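Long-range contacts in chorismate synthase (PDB 1Q1L), which probably catalyses the elimination of phosphate from 5-enolpyruvylshikimate-3-phosphate to give chorismate, with reduced FMN as cofactor: residues A[168-173]-A[225-230]; A[257-262]-A[364-369]; A[265-270]-A[322-327]. All blocks are in the same frame, centred on the assembly; numbering follows the deposited sequence.

Interaction 1. Residues A[168-173]-A[225-230]; sequences VSIGQK and ESLGGV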
ATOM      1  N   VAL A 168     -23.319 -22.278  13.874  1.00 36.17           N
ATOM      2  CA  VAL A 168     -24.770 -22.307  13.737  1.00 37.04           C
ATOM      3  C   VAL A 168     -25.260 -23.480  12.890  1.00 38.00           C
ATOM      4  O   VAL A 168     -26.460 -23.758  12.838  1.00 37.98           O
ATOM      5  CB  VAL A 168     -25.300 -20.994  13.129  1.00 35.40           C
ATOM      6  CG1 VAL A 168     -24.924 -19.825  14.021  1.00 35.50           C
ATOM      7  CG2 VAL A 168     -24.745 -20.804  11.736  1.00 37.22           C
ATOM      8  N   SER A 169     -24.331 -24.164  12.230  1.00 37.47           N
ATOM      9  CA  SER A 169     -24.684 -25.310  11.402  1.00 38.55           C
ATOM     10  C   SER A 169     -23.458 -26.110  10.989  1.00 39.57           C
ATOM     11  O   SER A 169     -22.395 -25.548  10.722  1.00 38.95           O
ATOM     12  CB  SER A 169     -25.435 -24.852  10.146  1.00 39.86           C
ATOM     13  OG  SER A 169     -24.581 -24.138   9.268  1.00 40.99           O
ATOM     14  N   ILE A 170     -23.615 -27.429  10.966  1.00 39.56           N
ATOM     15  CA  ILE A 170     -22.560 -28.355  10.558  1.00 39.50           C
ATOM     16  C   ILE A 170     -23.263 -29.342   9.649  1.00 41.00           C
ATOM     17  O   ILE A 170     -24.160 -30.063  10.090  1.00 42.02           O
ATOM     18  CB  ILE A 170     -21.964 -29.135  11.747  1.00 38.78           C
ATOM     19  CG1 ILE A 170     -21.247 -28.182  12.698  1.00 37.67           C
ATOM     20  CG2 ILE A 170     -20.985 -30.188  11.239  1.00 37.46           C
ATOM     21  CD1 ILE A 170     -20.602 -28.881  13.881  1.00 37.79           C
ATOM     22  N   GLY A 171     -22.869 -29.375   8.384  1.00 42.95           N
ATOM     23  CA  GLY A 171     -23.517 -30.277   7.453  1.00 44.42           C
ATOM     24  C   GLY A 171     -24.948 -29.813   7.283  1.00 45.92           C
ATOM     25  O   GLY A 171     -25.207 -28.609   7.253  1.00 45.13           O
ATOM     26  N   GLN A 172     -25.883 -30.753   7.180  1.00 46.98           N
ATOM     27  CA  GLN A 172     -27.288 -30.400   7.017  1.00 48.37           C
ATOM     28  C   GLN A 172     -27.958 -30.073   8.347  1.00 48.25           C
ATOM     29  O   GLN A 172     -29.073 -29.548   8.375  1.00 49.97           O
ATOM     30  CB  GLN A 172     -28.046 -31.538   6.327  1.00 51.51           C
ATOM     31  CG  GLN A 172     -27.828 -31.631   4.818  1.00 54.40           C
ATOM     32  CD  GLN A 172     -28.320 -30.397   4.072  1.00 57.69           C
ATOM     33  OE1 GLN A 172     -29.216 -29.689   4.541  1.00 61.05           O
ATOM     34  NE2 GLN A 172     -27.750 -30.146   2.895  1.00 57.40           N
ATOM     35  N   LYS A 173     -27.279 -30.374   9.450  1.00 47.74           N
ATOM     36  CA  LYS A 173     -27.835 -30.118  10.774  1.00 48.30           C
ATOM     37  C   LYS A 173     -27.541 -28.706  11.274  1.00 47.86           C
ATOM     38  O   LYS A 173     -26.381 -28.320  11.436  1.00 46.99           O
ATOM     39  CB  LYS A 173     -27.302 -31.141  11.779  1.00 47.83           C
ATOM     40  CG  LYS A 173     -27.958 -31.031  13.144  1.00 51.82           C
ATOM     41  CD  LYS A 173     -27.561 -32.176  14.058  1.00 53.77           C
ATOM     42  CE  LYS A 173     -28.296 -32.078  15.384  1.00 55.02           C
ATOM     43  NZ  LYS A 173     -29.770 -31.992  15.175  1.00 55.65           N
ATOM     44  N   GLU A 225     -17.632 -39.322   4.191  1.00 63.18           N
ATOM     45  CA  GLU A 225     -18.074 -38.006   3.749  1.00 60.46           C
ATOM     46  C   GLU A 225     -17.572 -36.911   4.679  1.00 57.63           C
ATOM     47  O   GLU A 225     -17.514 -37.095   5.895  1.00 57.33           O
ATOM     48  CB  GLU A 225     -19.602 -37.965   3.676  1.00 61.41           C
ATOM     49  CG  GLU A 225     -20.184 -38.804   2.552  1.00 62.99           C
ATOM     50  CD  GLU A 225     -20.059 -38.130   1.196  1.00 65.21           C
ATOM     51  OE1 GLU A 225     -18.976 -37.575   0.899  1.00 65.32           O
ATOM     52  OE2 GLU A 225     -21.044 -38.163   0.425  1.00 65.40           O
ATOM     53  N   SER A 226     -17.201 -35.775   4.097  1.00 54.47           N
ATOM     54  CA  SER A 226     -16.712 -34.638   4.866  1.00 51.19           C
ATOM     55  C   SER A 226     -17.835 -33.615   5.023  1.00 48.39           C
ATOM     56  O   SER A 226     -18.763 -33.575   4.219  1.00 47.45           O
ATOM     57  CB  SER A 226     -15.503 -34.003   4.173  1.00 49.47           C
ATOM     58  OG  SER A 226     -15.784 -33.691   2.818  1.00 49.28           O
ATOM     59  N   LEU A 227     -17.740 -32.786   6.058  1.00 46.66           N
ATOM     60  CA  LEU A 227     -18.765 -31.786   6.334  1.00 44.93           C
ATOM     61  C   LEU A 227     -18.285 -30.340   6.330  1.00 43.28           C
ATOM     62  O   LEU A 227     -17.136 -30.043   6.650  1.00 43.10           O
ATOM     63  CB  LEU A 227     -19.409 -32.093   7.688  1.00 44.97           C
ATOM     64  CG  LEU A 227     -20.815 -32.707   7.746  1.00 47.25           C
ATOM     65  CD1 LEU A 227     -21.169 -33.420   6.456  1.00 44.05           C
ATOM     66  CD2 LEU A 227     -20.871 -33.652   8.941  1.00 46.30           C
ATOM     67  N   GLY A 228     -19.189 -29.445   5.953  1.00 42.22           N
ATOM     68  CA  GLY A 228     -18.889 -28.027   5.939  1.00 38.69           C
ATOM     69  C   GLY A 228     -19.641 -27.424   7.106  1.00 37.23           C
ATOM     70  O   GLY A 228     -20.142 -28.155   7.962  1.00 37.22           O
ATOM     71  N   GLY A 229     -19.737 -26.101   7.155  1.00 34.59           N
ATOM     72  CA  GLY A 229     -20.447 -25.479   8.255  1.00 32.18           C
ATOM     73  C   GLY A 229     -20.570 -23.976   8.138  1.00 32.18           C
ATOM     74  O   GLY A 229     -19.970 -23.345   7.264  1.00 29.61           O
ATOM     75  N   VAL A 230     -21.358 -23.399   9.034  1.00 31.27           N
ATOM     76  CA  VAL A 230     -21.568 -21.965   9.051  1.00 30.54           C
ATOM     77  C   VAL A 230     -21.432 -21.458  10.470  1.00 30.33           C
ATOM     78  O   VAL A 230     -21.909 -22.093  11.416  1.00 32.05           O
ATOM     79  CB  VAL A 230     -22.974 -21.604   8.530  1.00 30.07           C
ATOM     80  CG1 VAL A 230     -23.205 -20.112   8.660  1.00 27.13           C
ATOM     81  CG2 VAL A 230     -23.124 -22.049   7.082  1.00 27.42           C
TER

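Interaction 2. Residues A[257-262]-A[364-369]; sequences AQAMMS and EAMLAI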
ATOM      1  N   ALA A 257     -15.344  -8.463   4.598  1.00 24.31           N
ATOM      2  CA  ALA A 257     -15.530  -9.504   3.586  1.00 25.30           C
ATOM      3  C   ALA A 257     -14.219 -10.127   3.110  1.00 26.67           C
ATOM      4  O   ALA A 257     -14.119 -11.344   2.977  1.00 28.72           O
ATOM      5  CB  ALA A 257     -16.295  -8.941   2.381  1.00 24.46           C
ATOM      6  N   GLN A 258     -13.218  -9.301   2.827  1.00 27.96           N
ATOM      7  CA  GLN A 258     -11.943  -9.838   2.377  1.00 27.65           C
ATOM      8  C   GLN A 258     -11.275 -10.665   3.461  1.00 26.14           C
ATOM      9  O   GLN A 258     -10.752 -11.739   3.190  1.00 27.47           O
ATOM     10  CB  GLN A 258     -10.990  -8.720   1.955  1.00 29.48           C
ATOM     11  CG  GLN A 258      -9.564  -9.214   1.721  1.00 31.65           C
ATOM     12  CD  GLN A 258      -8.712  -8.221   0.956  1.00 36.83           C
ATOM     13  OE1 GLN A 258      -8.689  -7.029   1.272  1.00 37.55           O
ATOM     14  NE2 GLN A 258      -7.995  -8.710  -0.053  1.00 37.54           N
ATOM     15  N   ALA A 259     -11.278 -10.154   4.686  1.00 27.15           N
ATOM     16  CA  ALA A 259     -10.648 -10.859   5.800  1.00 26.80           C
ATOM     17  C   ALA A 259     -11.270 -12.230   6.042  1.00 27.04           C
ATOM     18  O   ALA A 259     -10.555 -13.195   6.323  1.00 27.46           O
ATOM     19  CB  ALA A 259     -10.732 -10.018   7.070  1.00 25.22           C
HETATM   20  N   MSE A 260     -12.597 -12.319   5.946  1.00 27.45           N
HETATM   21  CA  MSE A 260     -13.285 -13.594   6.165  1.00 27.42           C
HETATM   22  C   MSE A 260     -13.137 -14.558   4.996  1.00 26.90           C
HETATM   23  O   MSE A 260     -12.792 -15.724   5.183  1.00 28.30           O
HETATM   24  CB  MSE A 260     -14.783 -13.377   6.429  1.00 28.87           C
HETATM   25  CG  MSE A 260     -15.102 -12.672   7.724  1.00 29.93           C
HETATM   26 SE   MSE A 260     -14.361 -13.582   9.262  1.00 36.99          SE
HETATM   27  CE  MSE A 260     -15.101 -12.427  10.611  1.00 36.03           C
HETATM   28  N   MSE A 261     -13.408 -14.070   3.791  1.00 26.48           N
HETATM   29  CA  MSE A 261     -13.325 -14.899   2.596  1.00 28.75           C
HETATM   30  C   MSE A 261     -11.905 -15.387   2.337  1.00 29.32           C
HETATM   31  O   MSE A 261     -11.705 -16.384   1.631  1.00 30.11           O
HETATM   32  CB  MSE A 261     -13.817 -14.122   1.375  1.00 28.11           C
HETATM   33  CG  MSE A 261     -14.103 -14.988   0.171  1.00 34.31           C
HETATM   34 SE   MSE A 261     -15.779 -15.974   0.363  1.00 39.04          SE
HETATM   35  CE  MSE A 261     -16.979 -14.579  -0.237  1.00 33.30           C
ATOM     36  N   SER A 262     -10.920 -14.698   2.905  1.00 25.87           N
ATOM     37  CA  SER A 262      -9.531 -15.093   2.705  1.00 28.66           C
ATOM     38  C   SER A 262      -9.194 -16.352   3.504  1.00 27.65           C
ATOM     39  O   SER A 262      -8.187 -17.003   3.248  1.00 29.65           O
ATOM     40  CB  SER A 262      -8.572 -13.956   3.100  1.00 25.99           C
ATOM     41  OG  SER A 262      -8.506 -13.782   4.506  1.00 28.69           O
ATOM     42  N   GLU A 364     -12.759 -15.034  14.302  1.00 24.97           N
ATOM     43  CA  GLU A 364     -12.680 -14.041  15.360  1.00 25.16           C
ATOM     44  C   GLU A 364     -11.379 -13.262  15.198  1.00 26.71           C
ATOM     45  O   GLU A 364     -11.345 -12.045  15.347  1.00 26.84           O
ATOM     46  CB  GLU A 364     -12.685 -14.716  16.730  1.00 26.93           C
ATOM     47  CG  GLU A 364     -13.975 -15.409  17.117  1.00 28.78           C
ATOM     48  CD  GLU A 364     -13.838 -16.164  18.433  1.00 33.41           C
ATOM     49  OE1 GLU A 364     -12.894 -15.854  19.199  1.00 30.69           O
ATOM     50  OE2 GLU A 364     -14.675 -17.056  18.699  1.00 32.10           O
ATOM     51  N   ALA A 365     -10.306 -13.984  14.900  1.00 27.87           N
ATOM     52  CA  ALA A 365      -8.996 -13.370  14.708  1.00 27.83           C
ATOM     53  C   ALA A 365      -9.016 -12.364  13.556  1.00 25.84           C
ATOM     54  O   ALA A 365      -8.491 -11.262  13.680  1.00 26.72           O
ATOM     55  CB  ALA A 365      -7.962 -14.454  14.437  1.00 20.43           C
HETATM   56  N   MSE A 366      -9.617 -12.749  12.435  1.00 27.08           N
HETATM   57  CA  MSE A 366      -9.684 -11.869  11.267  1.00 29.07           C
HETATM   58  C   MSE A 366     -10.499 -10.607  11.548  1.00 27.73           C
HETATM   59  O   MSE A 366     -10.117  -9.503  11.147  1.00 28.12           O
HETATM   60  CB  MSE A 366     -10.267 -12.622  10.066  1.00 31.44           C
HETATM   61  CG  MSE A 366      -9.403 -13.788   9.591  1.00 33.50           C
HETATM   62 SE   MSE A 366      -7.519 -13.314   9.371  1.00 38.34          SE
HETATM   63  CE  MSE A 366      -7.719 -11.952   8.021  1.00 33.86           C
ATOM     64  N   LEU A 367     -11.618 -10.769  12.245  1.00 25.76           N
ATOM     65  CA  LEU A 367     -12.456  -9.635  12.590  1.00 23.91           C
ATOM     66  C   LEU A 367     -11.726  -8.690  13.545  1.00 24.67           C
ATOM     67  O   LEU A 367     -11.864  -7.478  13.444  1.00 23.16           O
ATOM     68  CB  LEU A 367     -13.762 -10.101  13.238  1.00 22.89           C
ATOM     69  CG  LEU A 367     -14.681  -8.937  13.628  1.00 25.19           C
ATOM     70  CD1 LEU A 367     -15.014  -8.117  12.373  1.00 24.86           C
ATOM     71  CD2 LEU A 367     -15.966  -9.468  14.277  1.00 26.53           C
ATOM     72  N   ALA A 368     -10.960  -9.247  14.480  1.00 21.40           N
ATOM     73  CA  ALA A 368     -10.224  -8.427  15.433  1.00 24.65           C
ATOM     74  C   ALA A 368      -9.139  -7.611  14.718  1.00 24.02           C
ATOM     75  O   ALA A 368      -8.855  -6.473  15.091  1.00 26.99           O
ATOM     76  CB  ALA A 368      -9.596  -9.311  16.516  1.00 23.41           C
ATOM     77  N   ILE A 369      -8.542  -8.195  13.690  1.00 24.73           N
ATOM     78  CA  ILE A 369      -7.500  -7.504  12.935  1.00 23.17           C
ATOM     79  C   ILE A 369      -8.097  -6.331  12.160  1.00 24.80           C
ATOM     80  O   ILE A 369      -7.561  -5.221  12.176  1.00 24.75           O
ATOM     81  CB  ILE A 369      -6.799  -8.474  11.965  1.00 21.99           C
ATOM     82  CG1 ILE A 369      -6.012  -9.518  12.775  1.00 19.75           C
ATOM     83  CG2 ILE A 369      -5.834  -7.706  11.040  1.00 22.20           C
ATOM     84  CD1 ILE A 369      -5.353 -10.582  11.929  1.00 19.25           C
TER

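Interaction 3. Residues A[265-270]-A[322-327]; sequences AIKGVE and AMKPIP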
ATOM      1  N   ALA A 265     -11.148 -22.456   2.761  1.00 29.75           N
ATOM      2  CA  ALA A 265     -12.448 -23.126   2.708  1.00 32.07           C
ATOM      3  C   ALA A 265     -13.675 -22.223   2.807  1.00 31.94           C
ATOM      4  O   ALA A 265     -14.803 -22.699   2.641  1.00 33.23           O
ATOM      5  CB  ALA A 265     -12.527 -24.215   3.785  1.00 28.68           C
ATOM      6  N   ILE A 266     -13.479 -20.938   3.081  1.00 31.35           N
ATOM      7  CA  ILE A 266     -14.613 -20.023   3.189  1.00 29.58           C
ATOM      8  C   ILE A 266     -15.121 -19.633   1.806  1.00 32.47           C
ATOM      9  O   ILE A 266     -14.377 -19.094   0.987  1.00 33.54           O
ATOM     10  CB  ILE A 266     -14.246 -18.742   3.962  1.00 28.37           C
ATOM     11  CG1 ILE A 266     -13.795 -19.096   5.383  1.00 28.28           C
ATOM     12  CG2 ILE A 266     -15.445 -17.797   4.015  1.00 25.06           C
ATOM     13  CD1 ILE A 266     -14.793 -19.939   6.160  1.00 28.27           C
ATOM     14  N   LYS A 267     -16.399 -19.897   1.549  1.00 32.06           N
ATOM     15  CA  LYS A 267     -16.981 -19.583   0.248  1.00 31.15           C
ATOM     16  C   LYS A 267     -18.106 -18.559   0.294  1.00 30.44           C
ATOM     17  O   LYS A 267     -18.621 -18.146  -0.747  1.00 31.44           O
ATOM     18  CB  LYS A 267     -17.475 -20.874  -0.411  1.00 32.79           C
ATOM     19  CG  LYS A 267     -16.349 -21.746  -0.965  1.00 35.54           C
ATOM     20  CD  LYS A 267     -15.741 -21.068  -2.176  1.00 39.75           C
ATOM     21  CE  LYS A 267     -14.631 -21.870  -2.798  1.00 41.65           C
ATOM     22  NZ  LYS A 267     -14.044 -21.103  -3.926  1.00 42.63           N
ATOM     23  N   GLY A 268     -18.499 -18.149   1.492  1.00 29.90           N
ATOM     24  CA  GLY A 268     -19.568 -17.174   1.590  1.00 29.27           C
ATOM     25  C   GLY A 268     -19.467 -16.307   2.820  1.00 27.21           C
ATOM     26  O   GLY A 268     -18.977 -16.741   3.863  1.00 26.58           O
ATOM     27  N   VAL A 269     -19.918 -15.067   2.694  1.00 25.97           N
ATOM     28  CA  VAL A 269     -19.892 -14.149   3.818  1.00 26.34           C
ATOM     29  C   VAL A 269     -21.060 -13.172   3.745  1.00 28.15           C
ATOM     30  O   VAL A 269     -21.356 -12.610   2.690  1.00 27.00           O
ATOM     31  CB  VAL A 269     -18.569 -13.353   3.856  1.00 27.05           C
ATOM     32  CG1 VAL A 269     -18.345 -12.678   2.528  1.00 29.03           C
ATOM     33  CG2 VAL A 269     -18.625 -12.300   4.962  1.00 24.99           C
ATOM     34  N   GLU A 270     -21.728 -12.982   4.874  1.00 27.40           N
ATOM     35  CA  GLU A 270     -22.849 -12.058   4.945  1.00 30.59           C
ATOM     36  C   GLU A 270     -22.639 -11.123   6.115  1.00 29.21           C
ATOM     37  O   GLU A 270     -22.111 -11.531   7.147  1.00 27.62           O
ATOM     38  CB  GLU A 270     -24.166 -12.803   5.182  1.00 31.06           C
ATOM     39  CG  GLU A 270     -24.603 -13.736   4.081  1.00 35.39           C
ATOM     40  CD  GLU A 270     -25.879 -14.480   4.445  1.00 40.32           C
ATOM     41  OE1 GLU A 270     -26.916 -14.217   3.809  1.00 42.05           O
ATOM     42  OE2 GLU A 270     -25.850 -15.320   5.373  1.00 39.48           O
ATOM     43  N   ALA A 322     -19.576 -18.931   5.686  1.00 29.08           N
ATOM     44  CA  ALA A 322     -19.814 -20.287   5.197  1.00 29.68           C
ATOM     45  C   ALA A 322     -18.531 -21.007   4.800  1.00 30.95           C
ATOM     46  O   ALA A 322     -17.746 -20.509   3.982  1.00 30.17           O
ATOM     47  CB  ALA A 322     -20.773 -20.238   4.013  1.00 26.73           C
HETATM   48  N   MSE A 323     -18.319 -22.182   5.384  1.00 30.98           N
HETATM   49  CA  MSE A 323     -17.136 -22.986   5.087  1.00 32.37           C
HETATM   50  C   MSE A 323     -17.541 -24.249   4.329  1.00 34.21           C
HETATM   51  O   MSE A 323     -18.379 -25.014   4.799  1.00 32.93           O
HETATM   52  CB  MSE A 323     -16.428 -23.386   6.381  1.00 32.97           C
HETATM   53  CG  MSE A 323     -15.137 -24.135   6.143  1.00 34.52           C
HETATM   54 SE   MSE A 323     -14.489 -24.992   7.728  1.00 40.63          SE
HETATM   55  CE  MSE A 323     -15.417 -26.683   7.493  1.00 40.93           C
ATOM     56  N   LYS A 324     -16.945 -24.467   3.163  1.00 34.47           N
ATOM     57  CA  LYS A 324     -17.273 -25.640   2.361  1.00 37.21           C
ATOM     58  C   LYS A 324     -16.673 -26.888   2.991  1.00 39.11           C
ATOM     59  O   LYS A 324     -15.763 -26.801   3.818  1.00 37.73           O
ATOM     60  CB  LYS A 324     -16.743 -25.483   0.937  1.00 35.30           C
ATOM     61  CG  LYS A 324     -15.243 -25.699   0.797  1.00 37.75           C
ATOM     62  CD  LYS A 324     -14.818 -25.600  -0.662  1.00 39.31           C
ATOM     63  CE  LYS A 324     -13.457 -26.253  -0.908  1.00 43.33           C
ATOM     64  NZ  LYS A 324     -12.347 -25.612  -0.156  1.00 46.81           N
ATOM     65  N   PRO A 325     -17.179 -28.072   2.609  1.00 42.55           N
ATOM     66  CA  PRO A 325     -16.682 -29.340   3.144  1.00 46.06           C
ATOM     67  C   PRO A 325     -15.187 -29.488   2.879  1.00 51.37           C
ATOM     68  O   PRO A 325     -14.708 -29.220   1.776  1.00 50.28           O
ATOM     69  CB  PRO A 325     -17.499 -30.383   2.385  1.00 44.47           C
ATOM     70  CG  PRO A 325     -18.759 -29.667   2.066  1.00 42.90           C
ATOM     71  CD  PRO A 325     -18.263 -28.312   1.642  1.00 42.63           C
ATOM     72  N   ILE A 326     -14.465 -29.923   3.901  1.00 56.74           N
ATOM     73  CA  ILE A 326     -13.026 -30.113   3.821  1.00 63.43           C
ATOM     74  C   ILE A 326     -12.676 -31.313   2.926  1.00 67.47           C
ATOM     75  O   ILE A 326     -13.472 -32.237   2.782  1.00 68.04           O
ATOM     76  CB  ILE A 326     -12.459 -30.271   5.260  1.00 65.25           C
ATOM     77  CG1 ILE A 326     -11.428 -29.169   5.520  1.00 66.69           C
ATOM     78  CG2 ILE A 326     -11.914 -31.678   5.481  1.00 63.94           C
ATOM     79  CD1 ILE A 326     -11.966 -27.762   5.296  1.00 67.84           C
ATOM     80  N   PRO A 327     -11.463 -31.323   2.341  1.00 70.26           N
ATOM     81  CA  PRO A 327     -11.006 -32.395   1.459  1.00 72.24           C
ATOM     82  C   PRO A 327     -12.050 -33.280   0.778  1.00 73.81           C
ATOM     83  O   PRO A 327     -13.180 -32.850   0.533  1.00 74.11           O
ATOM     84  CB  PRO A 327     -10.050 -33.154   2.363  1.00 72.91           C
ATOM     85  CG  PRO A 327      -9.312 -31.977   3.071  1.00 72.55           C
ATOM     86  CD  PRO A 327     -10.282 -30.762   3.022  1.00 71.44           C
TER

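Interaction 1. Residues A[168-173]-A[225-230]
Val168 and Ser169 both face Val230, which makes a classic beta bulge where two antiparallel strands meet. Val230 O takes two backbone N-H groups. Val168 N to Val230 O is short and nearly straight, 2.8 Å with 170° at the hydrogen. Ser169 N to Val230 O is longer, 3.3 Å, and more bent. Val230 N answers with a bond to Ser169 O at 2.9 Å, which completes the hydrogen-bonded pair Ser169-Val230.

The side chains are tight at this end. Val230 CG1 lies anti to its backbone N (chi1 176°), and this places it against Val168 CG2 at 3.5 Å. Ser169 OG sits close to Val230 CB, 3.1 Å away. Next along is the non-hydrogen-bonded pair Ile170-Gly229, where a beta carbon on Gly229 would run into Ser169 O.

Beyond it Gly171 N bonds to Gly228 O at 3.0 Å, with the donor 45° out of the carbonyl plane. Gly171, with its positive phi, is the second residue of the type II' turn from Ile170 to Lys173. Gly171 CA lies 3.6 Å from Leu227 CG, so a beta carbon there would clash with Leu227. Packing is looser between Ile170 CG2 and Leu227 CD2, 4.2 Å apart, whose side chains cross at about a right angle. The solvent side is the turn tip: Gln172 is exposed, and its CB points away from 225-230.

Helix 210-221 borders this end, with Tyr216 and Val220 against Leu227 and a salt bridge from Glu212 to Lys173. Phe281 of the second subunit also packs on Leu227. At the bulge, Arg320 of strand 317-323 touches both Val168 and Val230. In the five-stranded antiparallel sheet, strand 162-170 lies between 173-174 and 229-236, and 229-236 is flanked on its other side by 317-323.

Interaction 2. Residues A[257-262]-A[364-369]
The flat group here is the peptide carbonyl of Ala259, and Met366 lies over one of its faces. Met366 CG stands 3.5 Å from Ala259 O. On the opposite face Ser262 OG gives Ala259 O a hydrogen bond of 2.8 Å, with the donor 48° out of the carbonyl plane. There are no aromatic rings in the two segments.

Met366, a selenomethionine, is bent at both chi2 and chi3. The bend at chi3 (-61°) turns its end back to the other helix, and Met366 CE lies 3.7 Å from Ala259 CB. Ser262 OG is 4.0 Å from Met366 CE. Beside it, the chain of selenomethionine Met260, bent at chi2, sets its CE 3.8 Å from Leu367 CB, and these two side chains cross obliquely. Ala259 CB points toward the facing helix.

Ser262 OG also bonds to Arg145, and Trp248 of the second subunit packs on Ser262 and Met366. An alanine in place of Ser262 would probably leave the Ala259 carbonyl and Arg145 without this hydroxyl partner and open a small gap beside Met366 CE.

The two helix segments run nearly antiparallel, their axes 9.0 Å apart. Met260 and Leu367 reach Val233 of strand 229-236. This packing of helices against a sheet is consistent with the helical layer of the beta-alpha-beta sandwich described for this enzyme.

Interaction 3. Residues A[265-270]-A[322-327]
Residues 265-268 run antiparallel to 322-324, and Lys267 and Gly268 both face Ala322 in a classic beta bulge. Ile266 and Met323 are a non-hydrogen-bonded pair. Gly268 and Ala322 are a hydrogen-bonded pair, and the register shifts by one residue between the two. The backbone bonds are short: Lys267 N to Ala322 O is 2.8 Å, and Lys324 N to Ala265 O is also 2.8 Å.

Ala265 and residues 324-327 belong to the predicted FMN site, so the loops at the ends of these strands probably help to shape the cofactor pocket.

Ala265 CB points at the other segment and meets Met323 CG at 3.5 Å. The selenomethionine CG lies anti to its backbone N (chi1 -176°), which turns it to Ala265. Ile326 CD1 reaches the same methyl, although Ile326 is poorly ordered. Ile266 crosses Met323 at about a right angle and brings CD1 to within 3.8 Å of Met323 CB. Met261 of helix 252-261 packs on Ile266.

The two lysines cross only through their carbon chains, with Lys267 CG 4.2 Å from Lys324 CD. Lys267 NZ turns to the second subunit, where it bonds to Leu304 O and Thr307 O. Residues 268-270 also pair with a strand of that chain, so the sheet continues across the interface. At the bulge, Ala322 N bonds to Gly268 O at 2.9 Å, with the donor 37° above the carbonyl plane.

Interactions 1 and 3 are neighbours in one antiparallel sheet, their centres about 10 Å apart. Strands 229-236 and 317-323 join them, with a probable hydrogen bond from Met323 N to Gly229 O at 2.8 Å. Interaction 2 joins helices 252-261 and 356-379 near the chain centre, its own centre about 13 Å from that of interaction 3 and 20 Å from that of interaction 1. Selenomethionine Met261 packs on strand 266-271 and so joins interactions 2 and 3. Along the chain interaction 1 closes first. Interaction 3 is nested in the loop closed by interaction 2. All three touch the second subunit; interaction 3 carries residues of the predicted FMN site.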